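Local coordinates for probable branched-chain amino acid ABC transporter, amino acid binding protein (Thermus thermophilus, PDB 3LKB) that binds valine and probably delivers branched-chain amino acids to an ABC transporter, at residues P19-A23 against V207-V211; Y317-V321 against D344-S348. The protein carries 2 engineered substitutions. Residue numbers count along the deposited sequence, not the author numbering.

Interaction 1 precedes interaction 2 along the chain, and the two lie on opposite sides of its centre, with centres about 31 Å apart and nearest atoms about 19 Å apart. The fold is the two-lobed one of the leucine-binding protein family. Interaction 1 spans the cleft, setting the start of helix 21-41 in one lobe against the start of helix 208-220 in the other, next to the bound valine. Interaction 2 joins helix 313-321 to the sodium-binding loop that leads to strand 357-362 of the mixed sheet containing strand 201-205. One contact thus belongs to the ligand cleft, apparently closed over valine, the other to a loop and helix far from the cleft.

Interaction 1 (P19-A23 against V207-V211); sequences PTSDA and VAGPV. With IPA (isopropyl alcohol), chain D.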
ATOM      1  N   PRO A  19       7.171  -4.693   1.266  1.00  7.74           N
ATOM      2  CA  PRO A  19       7.557  -5.528   0.117  1.00  8.38           C
ATOM      3  C   PRO A  19       6.431  -6.468  -0.303  1.00  8.30           C
ATOM      4  O   PRO A  19       5.781  -7.060   0.574  1.00  8.08           O
ATOM      5  CB  PRO A  19       8.749  -6.362   0.659  1.00  8.87           C
ATOM      6  CG  PRO A  19       9.278  -5.586   1.854  1.00  7.44           C
ATOM      7  CD  PRO A  19       8.067  -4.863   2.426  1.00  7.49           C
ATOM      8  N   THR A  20       6.172  -6.579  -1.608  1.00  9.17           N
ATOM      9  CA  THR A  20       5.184  -7.570  -2.107  1.00 10.77           C
ATOM     10  C   THR A  20       3.756  -7.038  -2.026  1.00 11.30           C
ATOM     11  O   THR A  20       2.788  -7.726  -2.414  1.00 12.34           O
ATOM     12  CB  THR A  20       5.357  -8.843  -1.246  1.00 11.17           C
ATOM     13  OG1 THR A  20       6.337  -9.713  -1.857  1.00 15.37           O
ATOM     14  CG2 THR A  20       4.173  -9.475  -0.986  1.00  8.07           C
ATOM     15  N   SER A  21       3.615  -5.795  -1.553  1.00 10.44           N
ATOM     16  CA  SER A  21       2.290  -5.237  -1.312  1.00 10.22           C
ATOM     17  C   SER A  21       1.421  -5.021  -2.577  1.00 10.26           C
ATOM     18  O   SER A  21       0.205  -4.914  -2.500  1.00 10.22           O
ATOM     19  CB  SER A  21       2.388  -4.012  -0.401  1.00 10.35           C
ATOM     20  OG  SER A  21       3.077  -2.960  -1.033  1.00 13.01           O
ATOM     21  N   ASP A  22       2.010  -5.059  -3.757  1.00 11.29           N
ATOM     22  CA  ASP A  22       1.184  -5.083  -4.987  1.00 12.06           C
ATOM     23  C   ASP A  22       0.120  -6.198  -4.891  1.00 10.49           C
ATOM     24  O   ASP A  22      -0.955  -6.110  -5.460  1.00 10.36           O
ATOM     25  CB  ASP A  22       2.053  -5.336  -6.261  1.00 13.01           C
ATOM     26  CG  ASP A  22       2.999  -4.136  -6.639  1.00 20.01           C
ATOM     27  OD1 ASP A  22       2.584  -2.936  -6.488  1.00 25.25           O
ATOM     28  OD2 ASP A  22       4.167  -4.411  -7.105  1.00 22.29           O
ATOM     29  N   ALA A  23       0.466  -7.289  -4.229  1.00  9.75           N
ATOM     30  CA  ALA A  23      -0.401  -8.444  -4.169  1.00  8.58           C
ATOM     31  C   ALA A  23      -1.062  -8.504  -2.790  1.00  8.46           C
ATOM     32  O   ALA A  23      -2.249  -8.773  -2.666  1.00  8.40           O
ATOM     33  CB  ALA A  23       0.410  -9.744  -4.478  1.00  8.49           C
ATOM     34  N   VAL A 207       6.509 -10.181  -7.737  1.00  7.20           N
ATOM     35  CA  VAL A 207       5.259  -9.453  -7.820  1.00  7.39           C
ATOM     36  C   VAL A 207       5.397  -8.594  -9.054  1.00  8.59           C
ATOM     37  O   VAL A 207       6.465  -8.579  -9.670  1.00  8.91           O
ATOM     38  CB  VAL A 207       4.922  -8.571  -6.593  1.00  6.81           C
ATOM     39  CG1 VAL A 207       4.270  -9.427  -5.463  1.00  4.59           C
ATOM     40  CG2 VAL A 207       6.168  -7.776  -6.114  1.00  7.97           C
ATOM     41  N   ALA A 208       4.324  -7.889  -9.395  1.00  8.46           N
ATOM     42  CA  ALA A 208       4.223  -7.213 -10.664  1.00  9.37           C
ATOM     43  C   ALA A 208       5.107  -5.958 -10.875  1.00  9.16           C
ATOM     44  O   ALA A 208       5.512  -5.708 -11.998  1.00  9.84           O
ATOM     45  CB  ALA A 208       2.763  -6.905 -10.968  1.00  8.95           C
ATOM     46  N   GLY A 209       5.362  -5.147  -9.842  1.00  9.57           N
ATOM     47  CA  GLY A 209       6.157  -3.878 -10.015  1.00  7.54           C
ATOM     48  C   GLY A 209       7.590  -4.107 -10.513  1.00  8.09           C
ATOM     49  O   GLY A 209       8.016  -3.529 -11.490  1.00  7.53           O
ATOM     50  N   PRO A 210       8.360  -4.993  -9.861  1.00  8.72           N
ATOM     51  CA  PRO A 210       9.689  -5.269 -10.483  1.00  8.74           C
ATOM     52  C   PRO A 210       9.629  -5.814 -11.923  1.00  9.18           C
ATOM     53  O   PRO A 210      10.465  -5.451 -12.795  1.00  9.49           O
ATOM     54  CB  PRO A 210      10.310  -6.296  -9.539  1.00  8.64           C
ATOM     55  CG  PRO A 210       9.624  -5.937  -8.141  1.00  9.01           C
ATOM     56  CD  PRO A 210       8.188  -5.661  -8.559  1.00  7.35           C
ATOM     57  N   VAL A 211       8.653  -6.676 -12.189  1.00  9.00           N
ATOM     58  CA  VAL A 211       8.520  -7.226 -13.541  1.00  8.56           C
ATOM     59  C   VAL A 211       8.197  -6.116 -14.563  1.00  9.20           C
ATOM     60  O   VAL A 211       8.853  -6.031 -15.604  1.00  8.85           O
ATOM     61  CB  VAL A 211       7.486  -8.385 -13.615  1.00  8.89           C
ATOM     62  CG1 VAL A 211       7.287  -8.858 -15.095  1.00  7.23           C
ATOM     63  CG2 VAL A 211       7.941  -9.534 -12.766  1.00  5.73           C
TER
HETATM   64  C1  IPA D4571       7.347  -4.427  -3.603  1.00 30.90           C
HETATM   65  C2  IPA D4571       5.893  -3.965  -3.654  1.00 30.17           C
HETATM   66  C3  IPA D4571       5.722  -2.476  -3.980  1.00 32.33           C
HETATM   67  O2  IPA D4571       5.161  -4.788  -4.535  1.00 28.19           O
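V207 lays its side chain over the first turn of helix 21-41: its CG1 is 4.0 Å from A23 CB, an apolar contact, and 3.8 Å from T20 O, a van der Waals approach to the carbonyl. V207 gives up more surface than any other residue here. T20 holds the N-cap position, but its side chain makes no capping bond; the first turn is opened by a hydrogen bond from A23 N to T20 O at 3.0 Å. T20 OG1, 4.2 Å from V207 CG1, finds no polar partner in the model, and the side chain lies about 4 Å from the bound valine, whose pocket it lines with Y58 and Y82.

The polar half of the contact belongs to D22. Its OD2 accepts a hydrogen bond from G209 N (3.1 Å), tying the carboxylate to a backbone amide in the first turn of helix 208-220. Glycine suits this position, because a CB there would come within 2.9 Å of D22 OD2 and clash. An isopropanol molecule, probably from the crystallisation liquor, sits beside the same carboxylate: its O2 donates to D22 OD2 (2.8 Å) and accepts from D22 N (3.3 Å), while lying 3.5 Å from V207 CG2.

Two helix starts thus meet across the cleft of a type I periplasmic binding protein, consistent with a closed, ligand-bound state. A23 also touches Y232, another residue of the valine pocket. Helix 21-41 follows strand 6-14, which pairs with strand 47-55 in one lobe; helix 208-220 follows strand 201-205, which runs between strands 145-150 and 226-229 in the sheet of the other.

Interaction 2 (Y317-V321 against D344-S348); sequences YQAIV and DFTKS. With NA (sodium ion), chain E.
Y317-V321 is helical, with V321 N hydrogen-bonded to Y317 O at 3.1 Å and V321 at -79/-11. Against it D344 (-139/132), F345 (-128/156) and T346 (-142/176) run extended before K347 turns the chain (-54/-26). The backbones come closest at V321 and T346, whose CA atoms are 4.2 Å apart, yet no direct hydrogen bond joins the segments.

D344 points away from the helix and, with chi1 p, chelates sodium through its O (2.2 Å) and OD1 (2.4 Å); water 2 (2.3 Å), T351 and G352 complete the site. F345 turns toward the helix. Its CB rests 3.4 Å from I320 O, and with chi1 m the ring brings CD2 to 3.8 Å from I320 CG2. T346 passes with CA 3.7 Å from V321 O, while its side chain, directed away, forms an ST turn: OG1 accepts from S348 N at 3.0 Å and also from E349 N. K347, with chi1 m and chi2 near 110°, between wells, lays its aliphatic chain across the face formed by V321 and Y317, CD 3.8 Å from V321 CG2 and CG 3.4 Å from Y317 OH. Y317 (chi1 t, chi2 83°) reaches it from a sideways CB; water 1 lies 2.5 Å from Y317 OH and donates a weak hydrogen bond to K347 O at 3.5 Å.

A metal-binding loop is thereby laid on helix 313-321. I320 also packs on A300 of helix 285-308 and on F120, whose ring meets that of F345 edge-to-face just before strand 121-123; beyond the sodium site the chain continues into strand 357-362, antiparallel to strand 250-253.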
ATOM      1  N   TYR A 317     -10.495 -28.711  10.500  1.00 13.37           N
ATOM      2  CA  TYR A 317      -9.617 -29.673   9.848  1.00 14.27           C
ATOM      3  C   TYR A 317     -10.436 -30.776   9.123  1.00 14.60           C
ATOM      4  O   TYR A 317     -10.205 -31.042   7.922  1.00 14.37           O
ATOM      5  CB  TYR A 317      -8.542 -30.226  10.811  1.00 14.48           C
ATOM      6  CG  TYR A 317      -7.701 -31.356  10.202  1.00 15.25           C
ATOM      7  CD1 TYR A 317      -6.606 -31.076   9.380  1.00 17.61           C
ATOM      8  CD2 TYR A 317      -8.005 -32.688  10.437  1.00 14.54           C
ATOM      9  CE1 TYR A 317      -5.835 -32.097   8.795  1.00 15.76           C
ATOM     10  CE2 TYR A 317      -7.243 -33.726   9.854  1.00 15.80           C
ATOM     11  CZ  TYR A 317      -6.173 -33.408   9.022  1.00 18.26           C
ATOM     12  OH  TYR A 317      -5.405 -34.383   8.420  1.00 19.61           O
ATOM     13  N   GLN A 318     -11.431 -31.346   9.816  1.00 14.72           N
ATOM     14  CA  GLN A 318     -12.226 -32.497   9.314  1.00 14.54           C
ATOM     15  C   GLN A 318     -13.088 -32.085   8.162  1.00 14.18           C
ATOM     16  O   GLN A 318     -13.313 -32.841   7.224  1.00 14.19           O
ATOM     17  CB  GLN A 318     -13.113 -33.098  10.416  1.00 15.20           C
ATOM     18  CG  GLN A 318     -12.377 -33.798  11.581  1.00 18.74           C
ATOM     19  CD  GLN A 318     -11.544 -34.977  11.095  1.00 25.05           C
ATOM     20  OE1 GLN A 318     -11.943 -35.681  10.163  1.00 29.26           O
ATOM     21  NE2 GLN A 318     -10.375 -35.199  11.720  1.00 27.37           N
ATOM     22  N   ALA A 319     -13.589 -30.866   8.230  1.00 14.78           N
ATOM     23  CA  ALA A 319     -14.331 -30.279   7.110  1.00 14.24           C
ATOM     24  C   ALA A 319     -13.429 -30.130   5.874  1.00 14.11           C
ATOM     25  O   ALA A 319     -13.856 -30.426   4.776  1.00 15.54           O
ATOM     26  CB  ALA A 319     -14.926 -28.941   7.520  1.00 13.68           C
ATOM     27  N   ILE A 320     -12.178 -29.727   6.039  1.00 13.27           N
ATOM     28  CA  ILE A 320     -11.301 -29.540   4.871  1.00 13.20           C
ATOM     29  C   ILE A 320     -10.904 -30.842   4.184  1.00 13.10           C
ATOM     30  O   ILE A 320     -10.919 -30.906   2.960  1.00 13.21           O
ATOM     31  CB  ILE A 320     -10.016 -28.743   5.278  1.00 14.52           C
ATOM     32  CG1 ILE A 320     -10.356 -27.262   5.527  1.00 12.74           C
ATOM     33  CG2 ILE A 320      -8.825 -28.961   4.306  1.00 11.91           C
ATOM     34  CD1 ILE A 320      -9.302 -26.644   6.381  1.00 12.35           C
ATOM     35  N   VAL A 321     -10.560 -31.874   4.967  1.00 12.43           N
ATOM     36  CA  VAL A 321     -10.094 -33.164   4.423  1.00 11.70           C
ATOM     37  C   VAL A 321     -11.239 -34.025   3.935  1.00 12.10           C
ATOM     38  O   VAL A 321     -11.004 -35.046   3.300  1.00 12.61           O
ATOM     39  CB  VAL A 321      -9.211 -34.008   5.421  1.00 11.56           C
ATOM     40  CG1 VAL A 321      -7.986 -33.234   5.893  1.00 12.23           C
ATOM     41  CG2 VAL A 321      -9.998 -34.440   6.643  1.00 12.40           C
ATOM     42  N   ASP A 344     -10.577 -29.237  -3.991  1.00 11.26           N
ATOM     43  CA  ASP A 344     -10.669 -30.516  -3.328  1.00 12.69           C
ATOM     44  C   ASP A 344      -9.386 -30.862  -2.588  1.00 12.91           C
ATOM     45  O   ASP A 344      -8.267 -30.690  -3.136  1.00 12.74           O
ATOM     46  CB  ASP A 344     -11.141 -31.664  -4.277  1.00 12.77           C
ATOM     47  CG  ASP A 344     -10.212 -31.896  -5.478  1.00 16.49           C
ATOM     48  OD1 ASP A 344      -9.364 -31.023  -5.856  1.00 18.40           O
ATOM     49  OD2 ASP A 344     -10.334 -32.988  -6.072  1.00 20.07           O
ATOM     50  N   PHE A 345      -9.567 -31.278  -1.325  1.00 12.53           N
ATOM     51  CA  PHE A 345      -8.488 -31.677  -0.453  1.00 11.86           C
ATOM     52  C   PHE A 345      -8.787 -33.062   0.139  1.00 12.70           C
ATOM     53  O   PHE A 345      -9.939 -33.470   0.232  1.00 10.98           O
ATOM     54  CB  PHE A 345      -8.395 -30.707   0.731  1.00 12.71           C
ATOM     55  CG  PHE A 345      -8.085 -29.276   0.355  1.00 10.48           C
ATOM     56  CD1 PHE A 345      -6.841 -28.928  -0.132  1.00  6.51           C
ATOM     57  CD2 PHE A 345      -9.033 -28.280   0.528  1.00  9.04           C
ATOM     58  CE1 PHE A 345      -6.544 -27.621  -0.470  1.00  6.22           C
ATOM     59  CE2 PHE A 345      -8.733 -26.938   0.187  1.00  7.09           C
ATOM     60  CZ  PHE A 345      -7.493 -26.627  -0.289  1.00  7.79           C
ATOM     61  N   THR A 346      -7.736 -33.765   0.541  1.00 12.48           N
ATOM     62  CA  THR A 346      -7.874 -34.934   1.344  1.00 14.36           C
ATOM     63  C   THR A 346      -6.709 -34.872   2.308  1.00 15.60           C
ATOM     64  O   THR A 346      -5.836 -34.011   2.170  1.00 14.28           O
ATOM     65  CB  THR A 346      -7.687 -36.255   0.533  1.00 14.86           C
ATOM     66  OG1 THR A 346      -6.309 -36.373   0.130  1.00 15.58           O
ATOM     67  CG2 THR A 346      -8.665 -36.376  -0.658  1.00 12.66           C
ATOM     68  N   LYS A 347      -6.651 -35.829   3.231  1.00 17.21           N
ATOM     69  CA  LYS A 347      -5.498 -35.931   4.128  1.00 19.72           C
ATOM     70  C   LYS A 347      -4.152 -35.997   3.436  1.00 19.49           C
ATOM     71  O   LYS A 347      -3.135 -35.625   4.007  1.00 19.88           O
ATOM     72  CB  LYS A 347      -5.626 -37.129   5.031  1.00 20.24           C
ATOM     73  CG  LYS A 347      -6.453 -36.792   6.228  1.00 24.52           C
ATOM     74  CD  LYS A 347      -7.797 -37.486   6.188  1.00 31.35           C
ATOM     75  CE  LYS A 347      -8.344 -37.750   7.607  1.00 35.21           C
ATOM     76  NZ  LYS A 347      -7.276 -38.259   8.519  1.00 38.62           N
ATOM     77  N   SER A 348      -4.139 -36.477   2.203  1.00 20.43           N
ATOM     78  CA  SER A 348      -2.870 -36.680   1.514  1.00 20.14           C
ATOM     79  C   SER A 348      -2.750 -35.752   0.308  1.00 19.90           C
ATOM     80  O   SER A 348      -1.692 -35.663  -0.314  1.00 21.03           O
ATOM     81  CB  SER A 348      -2.742 -38.141   1.094  1.00 20.21           C
ATOM     82  OG  SER A 348      -3.730 -38.409   0.132  1.00 20.49           O
TER
HETATM   83 NA    NA E 394      -7.106 -30.666  -5.031  1.00  8.79          NA
HETATM   84  O   HOH W   1      -3.363 -33.909   7.005  1.00 13.81           O
HETATM   85  O   HOH W   2      -6.319 -32.514  -6.154  1.00 15.38           O